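Local coordinates for protein apical membrane antigen AMA1 (Toxoplasma gondii ME49, PDB 4YIV) that takes part in host cell invasion as a microneme protein of the moving junction, the ring formed between the membranes of the parasite tip and the host cell, at residues 137-142 and 168-173; 100-105 and 110-115; 78-83 and 158-163. All coordinates share one frame; numbering follows the deposited sequence.

Interaction 1. Residues 137-142 and 168-173; sequences AEFAFK and CHILYV
Phe-139 and Ala-140, consecutive residues of helix 132-141, meet Cys-168 and Ile-170 of strand 167-170 in a small apolar contact. The sulfur of Cys-168 comes in at the edge of the Phe-139 ring, with SG 3.8 Å from CD2 and 77° off the ring normal, a sulfur-aromatic contact. Ile-170 crosses the same ring obliquely, placing CG1 3.8 Å from Phe-139 CE2. Its terminal CD1 lies between the ring and the helix backbone, touching Ala-140 at CA and CB, each 3.8 Å away. Phe-139 reaches the strand because its CG lies opposite the backbone N (chi1 179°), which carries the ring out from the helix toward SG.

The solvent side of the helix is looser and polar. Lys-142, exposed just past the helix end, stretches back with a fully extended chain and forms a salt bridge from NZ to OE1 of Glu-138, 2.8 Å long. The Glu-138 carboxylate itself is buried, with OE1 also bonded to Lys-128 N and OE2 to Ala-129 N.

Segment axes of helix and strand pass 8.9 Å apart at 27°. A disulfide from Cys-168 to Cys-136 ties the two covalently. The arrangement, a helix laid on an antiparallel sheet and tied to it by a disulfide, is consistent with the PAN-type fold of this AMA1 domain.

Interaction 2. Residues 100-105 and 110-115; sequences GFNLNF and GQRISP
The amide of Asn-102 and the guanidinium of Arg-112 both present an edge to the carbonyl oxygen of Ser-114, which lies practically in the plane of each. Asn-102 ND2 donates to Ser-114 O over 2.8 Å, and Arg-112 NH1 reaches that same Ser-114 O, also over 2.8 Å. The two donors share the oxygen by coming from different directions: Arg-112 lies close to the carbonyl plane, whereas the Asn-102 nitrogen stands above it, 65° out. ND2 itself sits at the edge of the guanidinium, and a bend at chi3 of Arg-112 brings NH1 round to this spot. At its other end the Asn-102 amide receives the hydroxyl, Ser-114 OG donating to Asn-102 OD1 at 2.7 Å. A second donor to OD1, ND1 of His-169, helps fix which way round the amide sits. With CG of Asn-102 turned opposite its backbone N (chi1 -169°), both amide ends face the serine.

Farther along, backbone and apolar contacts take over. Leu-103 CD2 packs against Ile-113 CB at 3.7 Å, and Ile-113 N gives a long hydrogen bond of 3.3 Å to Phe-105 O. A water bridges the two segments, accepting from Ser-114 N at 3.0 Å and lying within hydrogen-bonding distance of the carbonyls of Leu-103 and Phe-105.

The touching parts run 170° apart, yet neither is a regular strand. This is an irregular, water-bridged, hairpin-like loop, leading through the cis peptide before Pro-115 into strand 116-117 at the edge of the PAN-type sheet.

Interaction 3. Residues 78-83 and 158-163; sequences NNFLED and PFVYDS
The backbone N of Leu-81 donates to OD1 of Asn-79 over 3.0 Å, from well above the plane of the side-chain carbonyl, forming an Asx turn. The main chain closes a type I turn around the same residues, with Glu-82 N bonded to Asn-79 O. The turn presents two adjacent apolar side chains, Phe-80 and Leu-81, to a single residue of strand 159-162, Val-160.

The valine divides its branches between them. Its CG2 meets the far end of the Phe-80 ring, 3.7 Å from CE2 and nearly as close to CZ. Leu-81 arrives at about a right angle to the valine and sets its CD2 4.0 Å from Val-160 CB. That same methyl lies over one face of the Phe-80 ring, toward the rim. Phe-80 adopts the crowded position between backbone N and carbonyl carbon (chi1 79°), which swings its ring toward the strand.

Phe-80 also packs on strand 65-68, while Leu-81 and Val-160 both touch strand 210-213. Phe-159 and Tyr-161, on either side of Val-160 in sequence, pack instead on helix 132-141, so the turn covers the sheet face turned away from that helix.

In the fold
The three contacts, all in the PAN-type AMA1 family region of this fragment and with centres about 10 Å from one another, illustrate how loops and a helix dress one antiparallel sheet. Interactions 1 and 3 use adjacent strands, paired through Val-160 N and His-169 O at 2.8 Å, and lie on different faces: the helix of interaction 1 on one, the turn of interaction 3 on the other. Interaction 2 joins the strand of interaction 1 through Ile-170, whose N lies 2.8 Å from Ser-114 OG. It meets segment 78-83 at Asp-83, just after the turn, where OD1 receives Arg-112 NH1 in a 2.8 Å salt bridge and also Asn-102 ND2. None includes a ligand of the bound cobalt or cadmium ions.

Interaction 1. Residues 137-142 and 168-173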
ATOM      1  N   ALA A 137       1.658 -13.085  -4.076  1.00 19.28           N
ATOM      2  CA  ALA A 137       1.925 -12.983  -2.642  1.00 21.41           C
ATOM      3  C   ALA A 137       2.190 -14.354  -1.995  1.00 21.91           C
ATOM      4  O   ALA A 137       3.070 -14.498  -1.135  1.00 21.23           O
ATOM      5  CB  ALA A 137       0.771 -12.296  -1.970  1.00 21.21           C
ATOM      6  N   GLU A 138       1.433 -15.371  -2.401  1.00 20.82           N
ATOM      7  CA  GLU A 138       1.625 -16.713  -1.863  1.00 18.58           C
ATOM      8  C   GLU A 138       2.967 -17.282  -2.285  1.00 21.94           C
ATOM      9  O   GLU A 138       3.656 -17.931  -1.499  1.00 22.09           O
ATOM     10  CB  GLU A 138       0.463 -17.612  -2.311  1.00 23.55           C
ATOM     11  CG  GLU A 138       0.490 -19.023  -1.738  1.00 30.17           C
ATOM     12  CD  GLU A 138      -0.739 -19.841  -2.151  1.00 29.76           C
ATOM     13  OE1 GLU A 138      -0.806 -21.013  -1.742  1.00 33.88           O
ATOM     14  OE2 GLU A 138      -1.616 -19.313  -2.891  1.00 32.30           O
ATOM     15  N   PHE A 139       3.345 -17.018  -3.532  1.00 20.83           N
ATOM     16  CA  PHE A 139       4.646 -17.398  -4.040  1.00 22.58           C
ATOM     17  C   PHE A 139       5.768 -16.780  -3.205  1.00 24.79           C
ATOM     18  O   PHE A 139       6.752 -17.446  -2.866  1.00 24.52           O
ATOM     19  CB  PHE A 139       4.787 -16.968  -5.491  1.00 22.51           C
ATOM     20  CG  PHE A 139       6.113 -17.304  -6.085  1.00 28.35           C
ATOM     21  CD1 PHE A 139       6.528 -18.619  -6.173  1.00 29.13           C
ATOM     22  CD2 PHE A 139       6.944 -16.294  -6.569  1.00 27.92           C
ATOM     23  CE1 PHE A 139       7.773 -18.935  -6.719  1.00 33.58           C
ATOM     24  CE2 PHE A 139       8.196 -16.592  -7.114  1.00 28.47           C
ATOM     25  CZ  PHE A 139       8.608 -17.899  -7.200  1.00 30.21           C
ATOM     26  N   ALA A 140       5.605 -15.511  -2.861  1.00 21.08           N
ATOM     27  CA  ALA A 140       6.583 -14.838  -1.990  1.00 23.23           C
ATOM     28  C   ALA A 140       6.562 -15.464  -0.578  1.00 22.99           C
ATOM     29  O   ALA A 140       7.621 -15.700   0.035  1.00 22.39           O
ATOM     30  CB  ALA A 140       6.282 -13.348  -1.927  1.00 20.99           C
ATOM     31  N   PHE A 141       5.378 -15.768  -0.075  1.00 21.46           N
ATOM     32  CA  PHE A 141       5.295 -16.354   1.270  1.00 23.25           C
ATOM     33  C   PHE A 141       5.981 -17.728   1.323  1.00 27.00           C
ATOM     34  O   PHE A 141       6.580 -18.094   2.345  1.00 25.91           O
ATOM     35  CB  PHE A 141       3.853 -16.484   1.745  1.00 23.37           C
ATOM     36  CG  PHE A 141       3.750 -16.983   3.152  1.00 23.38           C
ATOM     37  CD1 PHE A 141       4.096 -16.162   4.227  1.00 23.51           C
ATOM     38  CD2 PHE A 141       3.363 -18.300   3.411  1.00 26.76           C
ATOM     39  CE1 PHE A 141       4.025 -16.639   5.540  1.00 27.18           C
ATOM     40  CE2 PHE A 141       3.298 -18.785   4.719  1.00 29.83           C
ATOM     41  CZ  PHE A 141       3.628 -17.959   5.784  1.00 24.71           C
ATOM     42  N   LYS A 142       5.945 -18.461   0.206  1.00 26.01           N
ATOM     43  CA  LYS A 142       6.563 -19.779   0.145  1.00 27.70           C
ATOM     44  C   LYS A 142       8.020 -19.764  -0.310  1.00 32.75           C
ATOM     45  O   LYS A 142       8.615 -20.814  -0.493  1.00 34.30           O
ATOM     46  CB  LYS A 142       5.709 -20.678  -0.767  1.00 29.50           C
ATOM     47  CG  LYS A 142       4.360 -20.942  -0.132  1.00 32.97           C
ATOM     48  CD  LYS A 142       3.422 -21.789  -1.000  1.00 31.04           C
ATOM     49  CE  LYS A 142       2.118 -22.006  -0.244  1.00 34.61           C
ATOM     50  NZ  LYS A 142       1.154 -22.871  -0.961  1.00 36.99           N
ATOM     51  N   CYS A 168       5.697 -11.895 -11.288  1.00 22.62           N
ATOM     52  CA  CYS A 168       5.871 -11.816  -9.843  1.00 24.01           C
ATOM     53  C   CYS A 168       7.364 -11.664  -9.521  1.00 23.85           C
ATOM     54  O   CYS A 168       8.164 -12.581  -9.736  1.00 26.86           O
ATOM     55  CB  CYS A 168       5.288 -13.062  -9.181  1.00 27.60           C
ATOM     56  SG  CYS A 168       5.212 -12.958  -7.359  1.00 32.79           S
ATOM     57  N   HIS A 169       7.735 -10.475  -9.069  1.00 23.60           N
ATOM     58  CA  HIS A 169       9.105 -10.183  -8.641  1.00 20.79           C
ATOM     59  C   HIS A 169       9.303 -10.430  -7.178  1.00 21.10           C
ATOM     60  O   HIS A 169       8.569  -9.881  -6.376  1.00 24.13           O
ATOM     61  CB  HIS A 169       9.458  -8.708  -8.891  1.00 24.01           C
ATOM     62  CG  HIS A 169       9.476  -8.332 -10.339  1.00 24.30           C
ATOM     63  ND1 HIS A 169      10.619  -8.411 -11.106  1.00 24.89           N
ATOM     64  CD2 HIS A 169       8.500  -7.881 -11.156  1.00 25.45           C
ATOM     65  CE1 HIS A 169      10.339  -8.036 -12.340  1.00 25.91           C
ATOM     66  NE2 HIS A 169       9.062  -7.716 -12.398  1.00 28.76           N
ATOM     67  N   ILE A 170      10.353 -11.173  -6.860  1.00 20.80           N
ATOM     68  CA  ILE A 170      10.835 -11.359  -5.504  1.00 23.51           C
ATOM     69  C   ILE A 170      12.019 -10.433  -5.349  1.00 22.90           C
ATOM     70  O   ILE A 170      12.953 -10.520  -6.131  1.00 24.94           O
ATOM     71  CB  ILE A 170      11.282 -12.811  -5.228  1.00 26.53           C
ATOM     72  CG1 ILE A 170      10.142 -13.800  -5.452  1.00 27.56           C
ATOM     73  CG2 ILE A 170      11.823 -12.926  -3.792  1.00 27.04           C
ATOM     74  CD1 ILE A 170       8.917 -13.502  -4.692  1.00 25.27           C
ATOM     75  N   LEU A 171      11.975  -9.544  -4.361  1.00 21.16           N
ATOM     76  CA  LEU A 171      13.046  -8.571  -4.179  1.00 20.60           C
ATOM     77  C   LEU A 171      14.061  -9.024  -3.140  1.00 23.67           C
ATOM     78  O   LEU A 171      13.790  -9.031  -1.947  1.00 23.97           O
ATOM     79  CB  LEU A 171      12.474  -7.217  -3.754  1.00 21.41           C
ATOM     80  CG  LEU A 171      11.439  -6.587  -4.682  1.00 20.89           C
ATOM     81  CD1 LEU A 171      11.139  -5.187  -4.209  1.00 26.35           C
ATOM     82  CD2 LEU A 171      11.887  -6.586  -6.164  1.00 25.01           C
ATOM     83  N   TYR A 172      15.233  -9.394  -3.611  1.00 24.38           N
ATOM     84  CA  TYR A 172      16.352  -9.715  -2.744  1.00 22.96           C
ATOM     85  C   TYR A 172      16.757  -8.527  -1.857  1.00 25.17           C
ATOM     86  O   TYR A 172      17.179  -8.718  -0.724  1.00 26.26           O
ATOM     87  CB  TYR A 172      17.516 -10.165  -3.590  1.00 26.31           C
ATOM     88  CG  TYR A 172      18.735 -10.571  -2.786  1.00 29.28           C
ATOM     89  CD1 TYR A 172      18.795 -11.809  -2.158  1.00 34.24           C
ATOM     90  CD2 TYR A 172      19.806  -9.709  -2.638  1.00 32.83           C
ATOM     91  CE1 TYR A 172      19.888 -12.184  -1.433  1.00 37.87           C
ATOM     92  CE2 TYR A 172      20.921 -10.074  -1.906  1.00 36.10           C
ATOM     93  CZ  TYR A 172      20.951 -11.320  -1.306  1.00 41.83           C
ATOM     94  OH  TYR A 172      22.040 -11.708  -0.565  1.00 48.13           O
ATOM     95  N   VAL A 173      16.621  -7.307  -2.376  1.00 23.02           N
ATOM     96  CA  VAL A 173      16.837  -6.100  -1.574  1.00 23.68           C
ATOM     97  C   VAL A 173      15.508  -5.701  -0.954  1.00 23.04           C
ATOM     98  O   VAL A 173      14.592  -5.323  -1.661  1.00 21.85           O
ATOM     99  CB  VAL A 173      17.407  -4.947  -2.415  1.00 24.35           C
ATOM    100  CG1 VAL A 173      17.594  -3.691  -1.580  1.00 24.18           C
ATOM    101  CG2 VAL A 173      18.729  -5.329  -3.009  1.00 26.24           C
TER

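Interaction 2. Residues 100-105 and 110-115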
ATOM      1  N   GLY A 100      19.316  -3.532  -9.936  1.00 24.09           N
ATOM      2  CA  GLY A 100      18.186  -3.189  -9.088  1.00 22.69           C
ATOM      3  C   GLY A 100      18.070  -4.117  -7.904  1.00 23.37           C
ATOM      4  O   GLY A 100      19.083  -4.539  -7.308  1.00 22.74           O
ATOM      5  N   PHE A 101      16.828  -4.436  -7.550  1.00 24.10           N
ATOM      6  CA  PHE A 101      16.525  -5.106  -6.294  1.00 22.48           C
ATOM      7  C   PHE A 101      16.104  -6.555  -6.502  1.00 22.98           C
ATOM      8  O   PHE A 101      16.011  -7.301  -5.531  1.00 23.34           O
ATOM      9  CB  PHE A 101      15.402  -4.401  -5.553  1.00 22.08           C
ATOM     10  CG  PHE A 101      15.781  -3.099  -4.880  1.00 20.82           C
ATOM     11  CD1 PHE A 101      17.005  -2.480  -5.074  1.00 23.07           C
ATOM     12  CD2 PHE A 101      14.872  -2.499  -4.043  1.00 19.46           C
ATOM     13  CE1 PHE A 101      17.293  -1.290  -4.421  1.00 22.54           C
ATOM     14  CE2 PHE A 101      15.138  -1.325  -3.414  1.00 19.99           C
ATOM     15  CZ  PHE A 101      16.375  -0.716  -3.594  1.00 20.32           C
ATOM     16  N   ASN A 102      15.806  -6.911  -7.746  1.00 21.87           N
ATOM     17  CA  ASN A 102      15.305  -8.234  -8.090  1.00 23.11           C
ATOM     18  C   ASN A 102      16.244  -9.387  -7.788  1.00 24.97           C
ATOM     19  O   ASN A 102      17.432  -9.323  -8.067  1.00 25.66           O
ATOM     20  CB  ASN A 102      14.908  -8.262  -9.567  1.00 24.77           C
ATOM     21  CG  ASN A 102      14.145  -9.512  -9.943  1.00 29.98           C
ATOM     22  OD1 ASN A 102      13.011  -9.707  -9.526  1.00 27.67           O
ATOM     23  ND2 ASN A 102      14.765 -10.360 -10.747  1.00 30.38           N
ATOM     24  N   LEU A 103      15.685 -10.453  -7.231  1.00 22.26           N
ATOM     25  CA  LEU A 103      16.470 -11.618  -6.893  1.00 26.53           C
ATOM     26  C   LEU A 103      16.945 -12.235  -8.200  1.00 32.56           C
ATOM     27  O   LEU A 103      16.150 -12.519  -9.083  1.00 29.21           O
ATOM     28  CB  LEU A 103      15.604 -12.591  -6.099  1.00 25.78           C
ATOM     29  CG  LEU A 103      16.195 -13.932  -5.687  1.00 34.94           C
ATOM     30  CD1 LEU A 103      15.633 -14.330  -4.338  1.00 38.38           C
ATOM     31  CD2 LEU A 103      15.838 -14.972  -6.732  1.00 42.02           C
ATOM     32  N   ASN A 104      18.254 -12.436  -8.309  1.00 34.00           N
ATOM     33  CA  ASN A 104      18.854 -12.980  -9.523  1.00 34.77           C
ATOM     34  C   ASN A 104      19.251 -14.448  -9.477  1.00 36.91           C
ATOM     35  O   ASN A 104      19.842 -14.956 -10.419  1.00 43.20           O
ATOM     36  CB  ASN A 104      20.050 -12.132  -9.947  1.00 31.25           C
ATOM     37  CG  ASN A 104      21.239 -12.306  -9.030  1.00 37.91           C
ATOM     38  OD1 ASN A 104      21.188 -13.065  -8.070  1.00 38.51           O
ATOM     39  ND2 ASN A 104      22.319 -11.609  -9.331  1.00 41.44           N
ATOM     40  N   PHE A 105      18.931 -15.119  -8.382  1.00 37.15           N
ATOM     41  CA  PHE A 105      19.258 -16.532  -8.228  1.00 41.06           C
ATOM     42  C   PHE A 105      18.540 -17.434  -9.220  1.00 52.49           C
ATOM     43  O   PHE A 105      17.469 -17.096  -9.738  1.00 49.56           O
ATOM     44  CB  PHE A 105      18.928 -17.010  -6.812  1.00 43.83           C
ATOM     45  CG  PHE A 105      19.668 -16.280  -5.720  1.00 46.24           C
ATOM     46  CD1 PHE A 105      20.884 -15.673  -5.966  1.00 49.95           C
ATOM     47  CD2 PHE A 105      19.138 -16.203  -4.442  1.00 47.79           C
ATOM     48  CE1 PHE A 105      21.554 -14.998  -4.955  1.00 50.85           C
ATOM     49  CE2 PHE A 105      19.805 -15.530  -3.439  1.00 45.94           C
ATOM     50  CZ  PHE A 105      21.010 -14.931  -3.699  1.00 48.41           C
ATOM     51  N   GLY A 110      19.198 -24.215 -13.216  1.00 73.35           N
ATOM     52  CA  GLY A 110      19.579 -23.052 -14.005  1.00 66.95           C
ATOM     53  C   GLY A 110      18.350 -22.235 -14.374  1.00 70.11           C
ATOM     54  O   GLY A 110      18.425 -21.326 -15.197  1.00 67.67           O
ATOM     55  N   GLN A 111      17.220 -22.570 -13.747  1.00 71.09           N
ATOM     56  CA  GLN A 111      15.925 -21.909 -13.959  1.00 74.14           C
ATOM     57  C   GLN A 111      15.795 -20.627 -13.102  1.00 71.62           C
ATOM     58  O   GLN A 111      15.894 -20.684 -11.872  1.00 68.09           O
ATOM     59  CB  GLN A 111      14.785 -22.888 -13.610  1.00 75.91           C
ATOM     60  CG  GLN A 111      13.382 -22.477 -14.029  0.60 71.44           C
ATOM     61  CD  GLN A 111      12.314 -23.321 -13.345  0.60 73.32           C
ATOM     62  OE1 GLN A 111      12.614 -24.359 -12.745  0.60 75.74           O
ATOM     63  NE2 GLN A 111      11.066 -22.874 -13.421  0.60 65.58           N
ATOM     64  N   ARG A 112      15.559 -19.484 -13.747  1.00 70.45           N
ATOM     65  CA  ARG A 112      15.388 -18.200 -13.042  1.00 57.76           C
ATOM     66  C   ARG A 112      14.233 -18.237 -12.040  1.00 54.19           C
ATOM     67  O   ARG A 112      13.149 -18.724 -12.354  1.00 61.30           O
ATOM     68  CB  ARG A 112      15.163 -17.078 -14.056  1.00 53.56           C
ATOM     69  CG  ARG A 112      14.804 -15.743 -13.451  1.00 51.03           C
ATOM     70  CD  ARG A 112      14.683 -14.665 -14.506  1.00 45.39           C
ATOM     71  NE  ARG A 112      15.986 -14.178 -14.985  1.00 52.94           N
ATOM     72  CZ  ARG A 112      16.718 -13.220 -14.404  1.00 57.24           C
ATOM     73  NH1 ARG A 112      16.323 -12.599 -13.287  1.00 43.28           N
ATOM     74  NH2 ARG A 112      17.876 -12.873 -14.948  1.00 54.19           N
ATOM     75  N   ILE A 113      14.468 -17.734 -10.828  1.00 45.76           N
ATOM     76  CA  ILE A 113      13.422 -17.696  -9.819  1.00 42.28           C
ATOM     77  C   ILE A 113      12.531 -16.425  -9.930  1.00 46.12           C
ATOM     78  O   ILE A 113      11.333 -16.488  -9.609  1.00 45.12           O
ATOM     79  CB  ILE A 113      14.021 -17.795  -8.401  1.00 50.33           C
ATOM     80  CG1 ILE A 113      14.819 -19.101  -8.287  1.00 57.54           C
ATOM     81  CG2 ILE A 113      12.914 -17.730  -7.337  1.00 48.03           C
ATOM     82  CD1 ILE A 113      15.449 -19.375  -6.906  1.00 58.43           C
ATOM     83  N   SER A 114      13.093 -15.299 -10.403  1.00 36.40           N
ATOM     84  CA  SER A 114      12.352 -14.030 -10.442  1.00 31.03           C
ATOM     85  C   SER A 114      12.782 -13.105 -11.578  1.00 33.18           C
ATOM     86  O   SER A 114      13.966 -12.898 -11.759  1.00 37.64           O
ATOM     87  CB  SER A 114      12.549 -13.307  -9.102  1.00 27.95           C
ATOM     88  OG  SER A 114      11.834 -12.085  -9.067  1.00 25.78           O
ATOM     89  N   PRO A 115      11.832 -12.473 -12.293  1.00 28.39           N
ATOM     90  CA  PRO A 115      10.385 -12.539 -12.052  1.00 29.85           C
ATOM     91  C   PRO A 115       9.803 -13.867 -12.508  1.00 31.09           C
ATOM     92  O   PRO A 115      10.368 -14.549 -13.375  1.00 31.13           O
ATOM     93  CB  PRO A 115       9.830 -11.374 -12.867  1.00 27.93           C
ATOM     94  CG  PRO A 115      10.829 -11.154 -13.937  1.00 29.90           C
ATOM     95  CD  PRO A 115      12.158 -11.497 -13.339  1.00 29.42           C
TER
HETATM   96  O   HOH W   1      16.033 -14.843 -10.434  1.00 40.72           O

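Interaction 3. Residues 78-83 and 158-163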
ATOM      1  N   ASN A  78      18.374   2.816 -13.396  1.00 28.81           N
ATOM      2  CA  ASN A  78      17.469   3.416 -12.415  1.00 28.28           C
ATOM      3  C   ASN A  78      16.103   2.728 -12.363  1.00 24.05           C
ATOM      4  O   ASN A  78      15.051   3.368 -12.395  1.00 26.62           O
ATOM      5  CB  ASN A  78      17.322   4.908 -12.695  1.00 30.24           C
ATOM      6  CG  ASN A  78      18.477   5.700 -12.103  1.00 31.50           C
ATOM      7  OD1 ASN A  78      18.659   5.726 -10.888  1.00 31.52           O
ATOM      8  ND2 ASN A  78      19.304   6.284 -12.960  1.00 32.97           N
ATOM      9  N   ASN A  79      16.159   1.405 -12.309  1.00 24.77           N
ATOM     10  CA  ASN A  79      14.965   0.576 -12.215  1.00 25.08           C
ATOM     11  C   ASN A  79      15.109  -0.547 -11.192  1.00 21.26           C
ATOM     12  O   ASN A  79      15.914  -1.470 -11.340  1.00 25.26           O
ATOM     13  CB  ASN A  79      14.673   0.018 -13.611  1.00 29.04           C
ATOM     14  CG  ASN A  79      13.454  -0.894 -13.667  1.00 32.95           C
ATOM     15  OD1 ASN A  79      12.707  -1.066 -12.700  1.00 28.16           O
ATOM     16  ND2 ASN A  79      13.247  -1.482 -14.836  1.00 37.76           N
ATOM     17  N   PHE A  80      14.288  -0.489 -10.149  1.00 23.16           N
ATOM     18  CA  PHE A  80      14.486  -1.379  -9.010  1.00 23.84           C
ATOM     19  C   PHE A  80      14.077  -2.786  -9.327  1.00 20.08           C
ATOM     20  O   PHE A  80      14.403  -3.702  -8.586  1.00 25.99           O
ATOM     21  CB  PHE A  80      13.733  -0.845  -7.787  1.00 21.92           C
ATOM     22  CG  PHE A  80      12.237  -1.128  -7.761  1.00 23.32           C
ATOM     23  CD1 PHE A  80      11.362  -0.624  -8.722  1.00 23.86           C
ATOM     24  CD2 PHE A  80      11.705  -1.815  -6.682  1.00 21.67           C
ATOM     25  CE1 PHE A  80      10.001  -0.868  -8.631  1.00 22.75           C
ATOM     26  CE2 PHE A  80      10.359  -2.054  -6.577  1.00 23.09           C
ATOM     27  CZ  PHE A  80       9.495  -1.575  -7.552  1.00 22.78           C
ATOM     28  N   LEU A  81      13.372  -2.971 -10.440  1.00 21.28           N
ATOM     29  CA  LEU A  81      12.993  -4.312 -10.858  1.00 25.08           C
ATOM     30  C   LEU A  81      14.108  -5.036 -11.653  1.00 24.06           C
ATOM     31  O   LEU A  81      14.010  -6.232 -11.922  1.00 25.45           O
ATOM     32  CB  LEU A  81      11.693  -4.249 -11.650  1.00 27.40           C
ATOM     33  CG  LEU A  81      10.461  -3.795 -10.843  1.00 25.43           C
ATOM     34  CD1 LEU A  81       9.194  -3.863 -11.717  1.00 26.75           C
ATOM     35  CD2 LEU A  81      10.283  -4.601  -9.515  1.00 24.77           C
ATOM     36  N   GLU A  82      15.178  -4.331 -12.000  1.00 25.28           N
ATOM     37  CA  GLU A  82      16.349  -4.996 -12.569  1.00 26.39           C
ATOM     38  C   GLU A  82      16.974  -5.935 -11.531  1.00 27.29           C
ATOM     39  O   GLU A  82      16.882  -5.685 -10.320  1.00 23.57           O
ATOM     40  CB  GLU A  82      17.395  -3.958 -13.042  0.50 20.68           C
ATOM     41  CG  GLU A  82      16.915  -3.036 -14.141  0.50 28.14           C
ATOM     42  CD  GLU A  82      17.191  -3.551 -15.542  0.50 34.94           C
ATOM     43  OE1 GLU A  82      16.349  -3.305 -16.432  0.50 33.51           O
ATOM     44  OE2 GLU A  82      18.251  -4.179 -15.765  0.50 39.59           O
ATOM     45  N   ASP A  83      17.609  -7.011 -12.003  1.00 23.86           N
ATOM     46  CA  ASP A  83      18.396  -7.901 -11.161  1.00 24.93           C
ATOM     47  C   ASP A  83      19.406  -7.187 -10.256  1.00 27.97           C
ATOM     48  O   ASP A  83      20.041  -6.203 -10.685  1.00 27.25           O
ATOM     49  CB  ASP A  83      19.192  -8.882 -12.043  1.00 30.91           C
ATOM     50  CG  ASP A  83      18.383 -10.099 -12.482  1.00 40.92           C
ATOM     51  OD1 ASP A  83      17.215 -10.251 -12.079  1.00 36.47           O
ATOM     52  OD2 ASP A  83      18.938 -10.927 -13.230  1.00 37.84           O
ATOM     53  N   PRO A 158      10.164  -9.361   0.277  1.00 19.85           N
ATOM     54  CA  PRO A 158       8.967  -8.713  -0.255  1.00 19.11           C
ATOM     55  C   PRO A 158       8.838  -8.946  -1.768  1.00 18.49           C
ATOM     56  O   PRO A 158       9.762  -9.470  -2.422  1.00 20.09           O
ATOM     57  CB  PRO A 158       9.176  -7.244   0.115  1.00 18.32           C
ATOM     58  CG  PRO A 158      10.678  -7.072   0.049  1.00 20.64           C
ATOM     59  CD  PRO A 158      11.229  -8.378   0.588  1.00 22.17           C
ATOM     60  N   PHE A 159       7.675  -8.627  -2.313  1.00 20.49           N
ATOM     61  CA  PHE A 159       7.424  -8.870  -3.721  1.00 19.87           C
ATOM     62  C   PHE A 159       6.909  -7.615  -4.398  1.00 19.45           C
ATOM     63  O   PHE A 159       6.391  -6.714  -3.745  1.00 17.33           O
ATOM     64  CB  PHE A 159       6.381 -10.018  -3.941  1.00 20.43           C
ATOM     65  CG  PHE A 159       4.991  -9.654  -3.531  1.00 20.40           C
ATOM     66  CD1 PHE A 159       4.574  -9.849  -2.233  1.00 18.57           C
ATOM     67  CD2 PHE A 159       4.097  -9.084  -4.438  1.00 22.12           C
ATOM     68  CE1 PHE A 159       3.298  -9.498  -1.823  1.00 19.37           C
ATOM     69  CE2 PHE A 159       2.806  -8.728  -4.033  1.00 23.23           C
ATOM     70  CZ  PHE A 159       2.408  -8.947  -2.703  1.00 20.85           C
ATOM     71  N   VAL A 160       7.004  -7.614  -5.727  1.00 19.92           N
ATOM     72  CA  VAL A 160       6.259  -6.664  -6.539  1.00 21.15           C
ATOM     73  C   VAL A 160       5.514  -7.465  -7.602  1.00 19.87           C
ATOM     74  O   VAL A 160       6.114  -8.255  -8.360  1.00 21.85           O
ATOM     75  CB  VAL A 160       7.176  -5.577  -7.208  1.00 21.68           C
ATOM     76  CG1 VAL A 160       6.385  -4.764  -8.228  1.00 21.66           C
ATOM     77  CG2 VAL A 160       7.780  -4.650  -6.139  1.00 24.27           C
ATOM     78  N   TYR A 161       4.208  -7.255  -7.648  1.00 18.61           N
ATOM     79  CA  TYR A 161       3.401  -7.818  -8.735  1.00 19.89           C
ATOM     80  C   TYR A 161       3.286  -6.775  -9.845  1.00 22.41           C
ATOM     81  O   TYR A 161       2.802  -5.652  -9.636  1.00 20.85           O
ATOM     82  CB  TYR A 161       2.013  -8.264  -8.249  1.00 21.06           C
ATOM     83  CG  TYR A 161       1.232  -9.000  -9.346  1.00 21.44           C
ATOM     84  CD1 TYR A 161       1.791 -10.088  -9.982  1.00 25.19           C
ATOM     85  CD2 TYR A 161      -0.016  -8.553  -9.780  1.00 24.94           C
ATOM     86  CE1 TYR A 161       1.132 -10.740 -11.007  1.00 27.53           C
ATOM     87  CE2 TYR A 161      -0.695  -9.216 -10.825  1.00 27.71           C
ATOM     88  CZ  TYR A 161      -0.111 -10.301 -11.420  1.00 28.75           C
ATOM     89  OH  TYR A 161      -0.741 -10.979 -12.455  1.00 33.18           O
ATOM     90  N   ASP A 162       3.737  -7.172 -11.035  1.00 23.10           N
ATOM     91  CA  ASP A 162       3.604  -6.370 -12.236  1.00 22.59           C
ATOM     92  C   ASP A 162       2.352  -6.898 -12.894  1.00 23.11           C
ATOM     93  O   ASP A 162       2.380  -7.996 -13.461  1.00 22.19           O
ATOM     94  CB  ASP A 162       4.835  -6.511 -13.149  1.00 23.55           C
ATOM     95  CG  ASP A 162       4.724  -5.681 -14.446  1.00 28.26           C
ATOM     96  OD1 ASP A 162       3.574  -5.349 -14.874  1.00 27.61           O
ATOM     97  OD2 ASP A 162       5.801  -5.389 -15.039  1.00 27.17           O
ATOM     98  N   SER A 163       1.261  -6.160 -12.748  1.00 23.97           N
ATOM     99  CA  SER A 163      -0.054  -6.661 -13.141  1.00 26.72           C
ATOM    100  C   SER A 163      -0.268  -6.509 -14.644  1.00 28.95           C
ATOM    101  O   SER A 163      -1.142  -7.159 -15.218  1.00 30.51           O
ATOM    102  CB  SER A 163      -1.176  -5.942 -12.395  1.00 26.43           C
ATOM    103  OG  SER A 163      -1.208  -4.559 -12.718  1.00 25.01           O
TER